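PDB 3JQR: ferredoxin--NADP reductase, apicoplast from Plasmodium falciparum, which uses FAD to pass electrons between ferredoxin and NADP(H) in the apicoplast, where it may serve the last step of isoprenoid precursor synthesis. Local coordinates for residues Leu16-Val21 against Leu38-Asn43; Cys54-Tyr59 against Ile151-Ala156; Tyr215-Glu220 against Tyr244-Lys249; Thr255-Gln260 against Arg290-Asp295. The protein carries 1 engineered substitution. All coordinates share one frame; numbering follows the deposited sequence.

Overall arrangement
Interactions 1 and 2 belong to the antiparallel sheet of the FAD-binding domain, interactions 3 and 4 to the NADP-binding domain, built on a parallel sheet; the centres of interactions 1 and 3 lie about 31 Å apart, on opposite sides of the chain's centre. The first two share one sheet, since strands 16-25 and 150-157 are neighbours, and Cys18 packs on Leu153. Interaction 2 is buried, with aliphatic side chains on paired backbones, whereas interaction 1 is partly buried and has polar groups on one face. Interaction 3 joins two parallel strand ends by backbone bonds and aromatic rings at the nucleotide site. Helix 252-265 follows strand 240-246 and carries interaction 4, where a lysine links two helices and reaches the second subunit.

Interaction 1 (Leu16-Val21 against Leu38-Asn43); sequences LKCKIV and LEINHN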
# COMPACT_ATOMS: atom_id res chain seq x y z
N LEU A 16 -8.72 -23.27 -10.08
CA LEU A 16 -8.86 -24.56 -9.43
C LEU A 16 -10.00 -24.51 -8.42
O LEU A 16 -9.95 -23.74 -7.46
CB LEU A 16 -7.54 -24.95 -8.76
CG LEU A 16 -7.32 -26.41 -8.35
CD1 LEU A 16 -7.73 -26.66 -6.90
CD2 LEU A 16 -8.05 -27.36 -9.31
N LYS A 17 -11.02 -25.32 -8.64
CA LYS A 17 -12.19 -25.35 -7.78
C LYS A 17 -11.88 -26.09 -6.48
O LYS A 17 -11.39 -27.22 -6.51
CB LYS A 17 -13.36 -26.00 -8.51
CG LYS A 17 -14.68 -25.96 -7.76
CD LYS A 17 -15.74 -26.75 -8.51
CE LYS A 17 -16.98 -26.95 -7.67
NZ LYS A 17 -17.86 -28.00 -8.25
N CYS A 18 -12.15 -25.44 -5.36
CA CYS A 18 -11.83 -26.00 -4.05
C CYS A 18 -12.98 -25.86 -3.07
O CYS A 18 -14.02 -25.27 -3.38
CB CYS A 18 -10.59 -25.33 -3.46
SG CYS A 18 -9.14 -25.39 -4.52
N LYS A 19 -12.78 -26.39 -1.87
CA LYS A 19 -13.81 -26.40 -0.85
C LYS A 19 -13.22 -25.94 0.47
O LYS A 19 -12.09 -26.28 0.81
CB LYS A 19 -14.38 -27.82 -0.73
CG LYS A 19 -15.84 -27.91 -0.30
CD LYS A 19 -16.49 -29.15 -0.91
CE LYS A 19 -17.81 -29.49 -0.25
NZ LYS A 19 -17.62 -30.09 1.10
N ILE A 20 -13.99 -25.16 1.22
CA ILE A 20 -13.60 -24.73 2.55
C ILE A 20 -13.99 -25.81 3.56
O ILE A 20 -15.16 -26.17 3.65
CB ILE A 20 -14.30 -23.41 2.94
CG1 ILE A 20 -13.84 -22.27 2.03
CG2 ILE A 20 -14.04 -23.08 4.40
CD1 ILE A 20 -12.42 -21.82 2.29
N VAL A 21 -13.02 -26.32 4.30
CA VAL A 21 -13.30 -27.30 5.34
C VAL A 21 -13.31 -26.67 6.73
O VAL A 21 -14.05 -27.11 7.61
CB VAL A 21 -12.30 -28.48 5.32
CG1 VAL A 21 -12.71 -29.50 4.27
CG2 VAL A 21 -10.89 -27.99 5.07
N LEU A 38 -8.16 -20.23 7.06
CA LEU A 38 -9.02 -21.01 6.18
C LEU A 38 -8.38 -22.34 5.83
O LEU A 38 -7.24 -22.38 5.36
CB LEU A 38 -9.34 -20.23 4.90
CG LEU A 38 -10.09 -18.90 5.07
CD1 LEU A 38 -10.33 -18.26 3.72
CD2 LEU A 38 -11.40 -19.12 5.81
N GLU A 39 -9.10 -23.42 6.07
CA GLU A 39 -8.64 -24.75 5.72
C GLU A 39 -9.24 -25.14 4.37
O GLU A 39 -10.44 -25.39 4.27
CB GLU A 39 -9.08 -25.75 6.79
CG GLU A 39 -8.80 -25.30 8.22
CD GLU A 39 -7.78 -26.18 8.93
OE1 GLU A 39 -8.15 -27.29 9.36
OE2 GLU A 39 -6.61 -25.76 9.07
N ILE A 40 -8.40 -25.17 3.34
CA ILE A 40 -8.90 -25.38 1.99
C ILE A 40 -8.56 -26.74 1.41
O ILE A 40 -7.39 -27.14 1.36
CB ILE A 40 -8.42 -24.28 1.02
CG1 ILE A 40 -8.81 -22.90 1.56
CG2 ILE A 40 -9.01 -24.51 -0.36
CD1 ILE A 40 -8.36 -21.76 0.68
N ASN A 41 -9.59 -27.45 0.96
CA ASN A 41 -9.44 -28.74 0.31
C ASN A 41 -9.31 -28.56 -1.20
O ASN A 41 -10.22 -28.04 -1.85
CB ASN A 41 -10.62 -29.64 0.65
CG ASN A 41 -10.69 -30.87 -0.24
OD1 ASN A 41 -9.67 -31.42 -0.64
ND2 ASN A 41 -11.91 -31.32 -0.53
N HIS A 42 -8.17 -28.97 -1.74
CA HIS A 42 -7.90 -28.83 -3.17
C HIS A 42 -7.71 -30.18 -3.85
O HIS A 42 -7.22 -30.26 -4.97
CB HIS A 42 -6.66 -27.95 -3.38
CG HIS A 42 -5.44 -28.42 -2.65
ND1 HIS A 42 -4.46 -29.19 -3.25
CD2 HIS A 42 -5.03 -28.21 -1.37
CE1 HIS A 42 -3.51 -29.45 -2.37
NE2 HIS A 42 -3.82 -28.87 -1.23
N ASN A 43 -8.13 -31.25 -3.17
CA ASN A 43 -7.95 -32.62 -3.66
C ASN A 43 -6.54 -32.93 -4.14
O ASN A 43 -6.35 -33.67 -5.11
CB ASN A 43 -8.97 -32.95 -4.76
CG ASN A 43 -10.40 -32.92 -4.26
OD1 ASN A 43 -10.78 -33.67 -3.36
ND2 ASN A 43 -11.21 -32.04 -4.85
O HOH W 1 -9.54 -29.62 -7.07
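Lys19 and Asn41 form a hydrogen-bonded antiparallel pair in the beta hairpin of strands 16-25 and 35-41, part of the antiparallel sheet of the FAD-binding domain. The short segments run at 140° to each other. Lys19 N gives its hydrogen to Asn41 O at 3.0 Å, and Asn41 N returns one to Lys19 O at 2.8 Å, so both polar groups of each backbone are used. Next along, Ile20 and Ile40 make a non-hydrogen-bonded pair.

The two faces differ in chemistry. On the buried face, Ile20 CD1 lies 3.8 Å from Ile40 CG1, and CG2 of Ile40 reaches Cys18 CB at 3.6 Å. CG2 gets there because it stands opposite the backbone nitrogen while CG1 swings beside it (chi1 -55°). Branched aliphatic chains and a small thiol suit this face, which Ile151 and Leu153 of strand 150-157 extend beside Cys18 and Leu114 of strand 114-119 beside Ile40. The other face carries Lys19 and Asn41, both partly exposed; the amine of Lys19 leads away to Asn148, as befits a long, charged chain at the surface.

Where strand 35-41 ends, Asn41 OD1 accepts from Asn43 N, an Asx turn that suits an asparagine at this exit, although the donor sits well above the carbonyl plane. His42 turns its ring away from strand 16-25, with ND1 bonded to the backbone of Phe46, and leaves its CB 3.7 Å from Cys18 SG. Beyond it, one water bridges the backbones, donating to Lys17 O at 3.1 Å and to His42 O at 3.2 Å.

Interaction 2 (Cys54-Tyr59 against Ile151-Ala156); sequences CGIIPY and IYLTGA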
# COMPACT_ATOMS: atom_id res chain seq x y z
N CYS A 54 -1.32 -17.91 -3.13
CA CYS A 54 -2.38 -18.38 -4.00
C CYS A 54 -3.34 -17.23 -4.22
O CYS A 54 -3.52 -16.38 -3.35
CB CYS A 54 -3.11 -19.57 -3.37
SG CYS A 54 -4.27 -19.12 -2.04
N GLY A 55 -3.96 -17.20 -5.39
CA GLY A 55 -4.95 -16.18 -5.68
C GLY A 55 -6.34 -16.71 -5.40
O GLY A 55 -6.69 -17.81 -5.82
N ILE A 56 -7.12 -15.93 -4.66
CA ILE A 56 -8.52 -16.23 -4.45
C ILE A 56 -9.36 -15.29 -5.30
O ILE A 56 -9.19 -14.07 -5.24
CB ILE A 56 -8.91 -16.06 -2.97
CG1 ILE A 56 -8.18 -17.09 -2.10
CG2 ILE A 56 -10.42 -16.16 -2.79
CD1 ILE A 56 -8.50 -16.98 -0.63
N ILE A 57 -10.26 -15.84 -6.11
CA ILE A 57 -11.18 -15.02 -6.90
C ILE A 57 -12.50 -14.84 -6.15
O ILE A 57 -13.28 -15.78 -6.02
CB ILE A 57 -11.49 -15.64 -8.27
CG1 ILE A 57 -10.20 -15.92 -9.04
CG2 ILE A 57 -12.41 -14.73 -9.08
CD1 ILE A 57 -10.41 -16.75 -10.29
N PRO A 58 -12.76 -13.62 -5.66
CA PRO A 58 -14.01 -13.38 -4.95
C PRO A 58 -15.23 -13.52 -5.86
O PRO A 58 -15.24 -13.00 -6.98
CB PRO A 58 -13.87 -11.94 -4.46
CG PRO A 58 -12.41 -11.65 -4.51
CD PRO A 58 -11.89 -12.43 -5.66
N TYR A 59 -16.23 -14.26 -5.39
CA TYR A 59 -17.53 -14.37 -6.05
C TYR A 59 -17.55 -15.16 -7.36
O TYR A 59 -18.49 -15.01 -8.15
CB TYR A 59 -18.15 -12.98 -6.27
CG TYR A 59 -18.29 -12.19 -5.00
CD1 TYR A 59 -17.45 -11.13 -4.72
CD2 TYR A 59 -19.27 -12.51 -4.07
CE1 TYR A 59 -17.57 -10.40 -3.55
CE2 TYR A 59 -19.41 -11.79 -2.90
CZ TYR A 59 -18.56 -10.74 -2.65
OH TYR A 59 -18.70 -10.02 -1.48
N ILE A 151 -14.64 -22.42 -3.41
CA ILE A 151 -13.70 -21.32 -3.49
C ILE A 151 -12.74 -21.60 -4.64
O ILE A 151 -12.32 -22.74 -4.83
CB ILE A 151 -12.92 -21.14 -2.18
CG1 ILE A 151 -12.18 -19.80 -2.17
CG2 ILE A 151 -11.96 -22.31 -1.96
CD1 ILE A 151 -11.64 -19.41 -0.81
N TYR A 152 -12.41 -20.58 -5.42
CA TYR A 152 -11.64 -20.79 -6.64
C TYR A 152 -10.27 -20.15 -6.58
O TYR A 152 -10.13 -18.96 -6.29
CB TYR A 152 -12.44 -20.30 -7.85
CG TYR A 152 -13.73 -21.07 -8.03
CD1 TYR A 152 -14.85 -20.78 -7.26
CD2 TYR A 152 -13.82 -22.11 -8.95
CE1 TYR A 152 -16.03 -21.49 -7.41
CE2 TYR A 152 -15.00 -22.83 -9.11
CZ TYR A 152 -16.10 -22.51 -8.34
OH TYR A 152 -17.27 -23.21 -8.49
N LEU A 153 -9.24 -20.95 -6.86
CA LEU A 153 -7.87 -20.52 -6.66
C LEU A 153 -7.05 -20.44 -7.95
O LEU A 153 -7.21 -21.26 -8.85
CB LEU A 153 -7.16 -21.46 -5.67
CG LEU A 153 -7.67 -21.42 -4.22
CD1 LEU A 153 -6.99 -22.50 -3.39
CD2 LEU A 153 -7.43 -20.05 -3.62
N THR A 154 -6.17 -19.45 -8.00
CA THR A 154 -5.20 -19.31 -9.06
C THR A 154 -3.82 -19.49 -8.44
O THR A 154 -3.64 -19.21 -7.26
CB THR A 154 -5.26 -17.90 -9.70
OG1 THR A 154 -4.69 -16.94 -8.80
CG2 THR A 154 -6.70 -17.51 -10.00
N GLY A 155 -2.85 -19.96 -9.22
CA GLY A 155 -1.49 -20.09 -8.73
C GLY A 155 -0.76 -21.33 -9.21
O GLY A 155 -1.21 -22.00 -10.13
N ALA A 156 0.38 -21.63 -8.58
CA ALA A 156 0.92 -20.81 -7.50
C ALA A 156 1.57 -19.52 -8.02
O ALA A 156 1.87 -19.41 -9.21
CB ALA A 156 1.93 -21.61 -6.69
O HOH W 2 -13.80 -18.01 -4.90
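Gly55 and Thr154 form a hydrogen-bonded antiparallel pair in the FAD-binding domain, where strand 53-56 lies beside strand 150-157 in the antiparallel sheet. The backbone bonds come first. Gly55 N donates to Thr154 O and Thr154 N to Gly55 O, both at 2.8 Å, and Ile57 N continues the pairing to Tyr152 O at 3.1 Å, nearly straight (173° at the hydrogen). A water carries the link further, bridging Ile57 O and Tyr152 N.

The close packing on the threonine face is consistent with glycine. Thr154 OG1 sits 3.2 Å from Gly55 CA, on the side of the sheet where Gly55 has no side chain. That hydroxyl occupies the position between its own backbone nitrogen and carbonyl carbon (chi1 73°) and bonds to His157; the torsion sends CG2 the other way, to meet Ile57 CD1 at 3.8 Å. A beta-branched threonine thus serves both a polar and an apolar neighbour.

Apolar contacts fill the opposite face. Ile56 and Leu153 lie side by side, pointing the same way, while Ile151 crosses Ile56 obliquely, its CD1 touching both the CG2 and CD1 methyls of Ile56. These aliphatic chains suit a buried layer that continues from Ile56 to Ile118, an FAD-binding residue, and from Leu153 to Cys18. At the far end of the layer, Cys54 SG rests against Leu153 CD2 at 3.7 Å.

Interaction 3 (Tyr215-Glu220 against Tyr244-Lys249); sequences YGVYNE and YVFSYK
Over one face of the Tyr218 ring lies Tyr248 CA, 3.6 Å from the centroid and almost on the ring normal, a CH-pi contact. The Tyr248 ring also turns its edge toward the face of Tyr218, giving a T-shaped pair with planes at 73°, and its own face receives Tyr218 O. Phe246 holds Glu220 N over one face and Val217 CG2 at its edge, 3.7 Å from CD2. The Tyr218 ring reaches across because its CG stands opposite the backbone nitrogen (chi1 -176°).

Before Tyr218 and Tyr248 in the chain, strands 211-217 and 240-246 run as parallel neighbours of a beta-alpha-beta unit in the NADP-binding domain. Val245 is held by both of its backbone polar atoms: its N donates to Tyr215 O, and its O accepts from Val217 N at 2.8 Å. Past the strand ends, Tyr248 N meets a lone pair of Tyr218 O at 2.7 Å. Ser247 OG accepts from Lys249 N in an ST turn and bonds to Thr255, a task suited to a short hydroxyl.

Val217, Tyr218 and Ser247 bind NADP(+), so these bonds and ring contacts probably help shape the strand ends that receive the nucleotide.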
# COMPACT_ATOMS: atom_id res chain seq x y z
N TYR A 215 8.77 -10.34 14.97
CA TYR A 215 7.36 -10.33 14.60
C TYR A 215 6.60 -9.22 15.32
O TYR A 215 6.46 -9.26 16.54
CB TYR A 215 6.74 -11.70 14.89
CG TYR A 215 5.33 -11.90 14.37
CD1 TYR A 215 4.84 -11.13 13.32
CD2 TYR A 215 4.51 -12.89 14.90
CE1 TYR A 215 3.56 -11.31 12.84
CE2 TYR A 215 3.23 -13.08 14.42
CZ TYR A 215 2.76 -12.30 13.39
OH TYR A 215 1.49 -12.49 12.91
N GLY A 216 6.11 -8.24 14.57
CA GLY A 216 5.40 -7.11 15.15
C GLY A 216 3.89 -7.18 14.94
O GLY A 216 3.43 -7.44 13.83
N VAL A 217 3.14 -6.94 16.01
CA VAL A 217 1.68 -6.95 15.94
C VAL A 217 1.09 -5.97 16.95
O VAL A 217 1.80 -5.44 17.80
CB VAL A 217 1.11 -8.37 16.21
CG1 VAL A 217 1.47 -9.31 15.06
CG2 VAL A 217 1.63 -8.91 17.53
N TYR A 218 -0.22 -5.72 16.86
CA TYR A 218 -0.86 -4.77 17.76
C TYR A 218 -0.57 -5.11 19.22
O TYR A 218 -0.01 -4.29 19.96
CB TYR A 218 -2.38 -4.71 17.52
CG TYR A 218 -3.09 -3.67 18.36
CD1 TYR A 218 -3.30 -2.38 17.88
CD2 TYR A 218 -3.54 -3.97 19.64
CE1 TYR A 218 -3.95 -1.42 18.65
CE2 TYR A 218 -4.18 -3.02 20.42
CZ TYR A 218 -4.39 -1.75 19.92
OH TYR A 218 -5.03 -0.81 20.69
N ASN A 219 -0.95 -6.32 19.63
CA ASN A 219 -0.71 -6.78 21.00
C ASN A 219 -0.58 -8.30 21.06
O ASN A 219 -0.56 -8.97 20.02
CB ASN A 219 -1.82 -6.29 21.93
CG ASN A 219 -3.18 -6.82 21.54
OD1 ASN A 219 -3.31 -7.63 20.63
ND2 ASN A 219 -4.22 -6.36 22.24
N GLU A 220 -0.50 -8.85 22.27
CA GLU A 220 -0.31 -10.29 22.44
C GLU A 220 -1.40 -11.11 21.73
O GLU A 220 -1.09 -12.07 21.02
CB GLU A 220 -0.25 -10.65 23.93
CG GLU A 220 -0.14 -12.14 24.20
CD GLU A 220 0.39 -12.45 25.60
OE1 GLU A 220 1.21 -11.66 26.11
OE2 GLU A 220 -0.01 -13.49 26.17
N TYR A 244 8.97 -11.02 19.87
CA TYR A 244 7.68 -10.38 19.65
C TYR A 244 7.76 -8.88 19.89
O TYR A 244 8.39 -8.43 20.84
CB TYR A 244 6.62 -10.99 20.57
CG TYR A 244 6.30 -12.43 20.26
CD1 TYR A 244 6.63 -13.44 21.16
CD2 TYR A 244 5.67 -12.79 19.08
CE1 TYR A 244 6.33 -14.77 20.89
CE2 TYR A 244 5.37 -14.11 18.79
CZ TYR A 244 5.70 -15.09 19.70
OH TYR A 244 5.40 -16.40 19.40
N VAL A 245 7.12 -8.11 19.01
CA VAL A 245 7.01 -6.68 19.21
C VAL A 245 5.55 -6.26 19.13
O VAL A 245 4.84 -6.60 18.17
CB VAL A 245 7.80 -5.88 18.17
CG1 VAL A 245 7.80 -4.41 18.54
CG2 VAL A 245 9.23 -6.42 18.06
N PHE A 246 5.09 -5.53 20.14
CA PHE A 246 3.73 -5.03 20.18
C PHE A 246 3.72 -3.51 20.03
O PHE A 246 4.52 -2.82 20.65
CB PHE A 246 3.05 -5.45 21.48
CG PHE A 246 3.14 -6.92 21.77
CD1 PHE A 246 3.79 -7.39 22.91
CD2 PHE A 246 2.60 -7.85 20.89
CE1 PHE A 246 3.88 -8.74 23.17
CE2 PHE A 246 2.68 -9.20 21.15
CZ PHE A 246 3.32 -9.65 22.28
N SER A 247 2.81 -3.01 19.19
CA SER A 247 2.74 -1.57 18.92
C SER A 247 1.57 -0.90 19.66
O SER A 247 1.69 0.22 20.14
CB SER A 247 2.60 -1.32 17.42
OG SER A 247 1.42 -1.91 16.91
N TYR A 248 0.45 -1.61 19.74
CA TYR A 248 -0.79 -1.04 20.26
C TYR A 248 -1.23 0.12 19.37
O TYR A 248 -1.92 1.04 19.81
CB TYR A 248 -0.64 -0.60 21.72
CG TYR A 248 -0.12 -1.69 22.62
CD1 TYR A 248 1.23 -1.74 22.97
CD2 TYR A 248 -0.96 -2.68 23.11
CE1 TYR A 248 1.72 -2.74 23.78
CE2 TYR A 248 -0.48 -3.69 23.93
CZ TYR A 248 0.86 -3.71 24.26
OH TYR A 248 1.35 -4.71 25.07
N LYS A 249 -0.79 0.07 18.12
CA LYS A 249 -1.21 1.01 17.09
C LYS A 249 -1.77 0.23 15.91
O LYS A 249 -1.07 -0.59 15.32
CB LYS A 249 -0.02 1.85 16.62
CG LYS A 249 0.69 2.62 17.72
CD LYS A 249 -0.22 3.67 18.34
CE LYS A 249 0.54 4.55 19.32
NZ LYS A 249 1.22 3.73 20.36
O HOH W 3 -0.19 -7.21 24.51

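Interaction 4 (Thr255-Gln260 against Arg290-Asp295); sequences TSFYVQ and RYKVMD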
# COMPACT_ATOMS: atom_id res chain seq x y z
N THR A 255 3.47 0.53 13.41
CA THR A 255 3.94 -0.80 13.77
C THR A 255 5.36 -1.08 13.28
O THR A 255 6.16 -1.70 13.98
CB THR A 255 2.99 -1.90 13.25
OG1 THR A 255 1.75 -1.85 13.97
CG2 THR A 255 3.61 -3.27 13.42
N SER A 256 5.67 -0.61 12.07
CA SER A 256 6.99 -0.83 11.48
C SER A 256 8.07 -0.01 12.18
O SER A 256 9.26 -0.34 12.09
CB SER A 256 6.97 -0.54 9.98
OG SER A 256 6.80 0.84 9.73
N PHE A 257 7.67 1.06 12.86
CA PHE A 257 8.60 1.83 13.67
C PHE A 257 8.99 1.02 14.90
O PHE A 257 10.16 0.95 15.27
CB PHE A 257 7.97 3.15 14.13
CG PHE A 257 8.13 4.28 13.15
CD1 PHE A 257 7.03 4.78 12.46
CD2 PHE A 257 9.37 4.86 12.92
CE1 PHE A 257 7.16 5.82 11.56
CE2 PHE A 257 9.51 5.90 12.02
CZ PHE A 257 8.41 6.38 11.34
N TYR A 258 7.99 0.40 15.52
CA TYR A 258 8.21 -0.41 16.71
C TYR A 258 9.12 -1.60 16.41
O TYR A 258 9.95 -1.97 17.23
CB TYR A 258 6.87 -0.89 17.29
CG TYR A 258 6.15 0.15 18.12
CD1 TYR A 258 5.56 1.26 17.52
CD2 TYR A 258 6.04 0.02 19.50
CE1 TYR A 258 4.90 2.22 18.27
CE2 TYR A 258 5.38 0.97 20.26
CZ TYR A 258 4.81 2.07 19.64
OH TYR A 258 4.15 3.01 20.39
N VAL A 259 8.97 -2.19 15.22
CA VAL A 259 9.82 -3.31 14.83
C VAL A 259 11.24 -2.85 14.51
O VAL A 259 12.20 -3.52 14.86
CB VAL A 259 9.23 -4.07 13.62
CG1 VAL A 259 10.26 -5.05 13.07
CG2 VAL A 259 7.96 -4.80 14.02
N GLN A 260 11.36 -1.70 13.84
CA GLN A 260 12.67 -1.15 13.54
C GLN A 260 13.41 -0.84 14.84
O GLN A 260 14.60 -1.09 14.98
CB GLN A 260 12.55 0.13 12.70
CG GLN A 260 13.90 0.73 12.31
CD GLN A 260 13.79 2.14 11.75
OE1 GLN A 260 14.35 2.44 10.69
NE2 GLN A 260 13.06 3.00 12.45
N ARG A 290 9.76 -2.69 4.97
CA ARG A 290 10.92 -2.93 4.10
C ARG A 290 12.05 -1.93 4.34
O ARG A 290 13.10 -2.28 4.87
CB ARG A 290 10.49 -2.88 2.63
CG ARG A 290 11.53 -3.40 1.64
CD ARG A 290 11.28 -2.83 0.24
NE ARG A 290 11.66 -3.75 -0.83
CZ ARG A 290 12.88 -3.83 -1.37
NH1 ARG A 290 13.85 -3.04 -0.93
NH2 ARG A 290 13.12 -4.70 -2.33
N TYR A 291 11.81 -0.68 3.94
CA TYR A 291 12.81 0.38 4.04
C TYR A 291 13.41 0.51 5.44
O TYR A 291 14.63 0.64 5.59
CB TYR A 291 12.20 1.72 3.60
CG TYR A 291 13.08 2.92 3.85
CD1 TYR A 291 14.20 3.17 3.06
CD2 TYR A 291 12.79 3.81 4.88
CE1 TYR A 291 15.00 4.28 3.29
CE2 TYR A 291 13.58 4.92 5.11
CZ TYR A 291 14.69 5.14 4.32
OH TYR A 291 15.48 6.24 4.55
N LYS A 292 12.55 0.48 6.45
CA LYS A 292 12.98 0.68 7.83
C LYS A 292 13.98 -0.38 8.31
O LYS A 292 14.86 -0.09 9.11
CB LYS A 292 11.76 0.73 8.76
CG LYS A 292 10.81 1.87 8.47
CD LYS A 292 9.81 2.05 9.61
CE LYS A 292 8.95 3.29 9.42
NZ LYS A 292 7.90 3.10 8.39
N VAL A 293 13.83 -1.60 7.81
CA VAL A 293 14.76 -2.68 8.12
C VAL A 293 16.01 -2.58 7.25
O VAL A 293 17.13 -2.72 7.74
CB VAL A 293 14.11 -4.06 7.93
CG1 VAL A 293 15.18 -5.15 7.89
CG2 VAL A 293 13.11 -4.34 9.04
N MET A 294 15.80 -2.33 5.96
CA MET A 294 16.91 -2.13 5.04
C MET A 294 17.81 -0.98 5.49
O MET A 294 19.00 -0.94 5.18
CB MET A 294 16.38 -1.85 3.63
CG MET A 294 15.64 -3.02 2.99
SD MET A 294 16.74 -4.34 2.45
CE MET A 294 17.80 -3.46 1.30
N ASP A 295 17.22 -0.04 6.23
CA ASP A 295 17.95 1.14 6.69
C ASP A 295 18.92 0.79 7.82
O ASP A 295 19.90 1.49 8.04
CB ASP A 295 16.98 2.23 7.14
CG ASP A 295 17.59 3.62 7.10
OD1 ASP A 295 17.53 4.33 8.12
OD2 ASP A 295 18.14 3.99 6.04
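A bend at the last torsion of Lys292 (chi4 76°) turns NZ toward Ser256, whose OG lies between its backbone nitrogen and carbonyl carbon (chi1 68°). The ammonium donates to Ser256 OG at 2.8 Å. The extended run through chi2 and chi3 carries CE over the centre of the Phe257 ring, 3.5 Å from the centroid and 6° off the normal, a CH-pi contact. NZ stands 4.5 Å from that centroid, still over the face, and adds a cation-pi interaction. A lysine suits this place: its aliphatic part lies on an aromatic face while its charged tip reaches polar partners.

The contact joins helices 252-265 and 290-298 of the NADP-binding domain, whose short segments run nearly parallel, with axes 9.4 Å apart. The long lysine crosses between them and meets the chain of Gln260 at about a right angle, Gln260 CB lying 4.1 Å from Lys292 CB. Tyr258, Val259 and Gln260 on the first helix belong to the NADP(+) site.

Around the ammonium stand four oxygens, from Ser256 OG, Ser288 O and, in salt bridges, Asp253 of its own chain and Asp253 of the second subunit; three hydrogens cannot serve each with a straight bond, so some are probably shared. The two carboxylates probably keep this buried group charged. The single hydrogen of the Ser256 hydroxyl can go to the backbone oxygen of Asp253 or Ser288, or be shared, while OG accepts from the lysine.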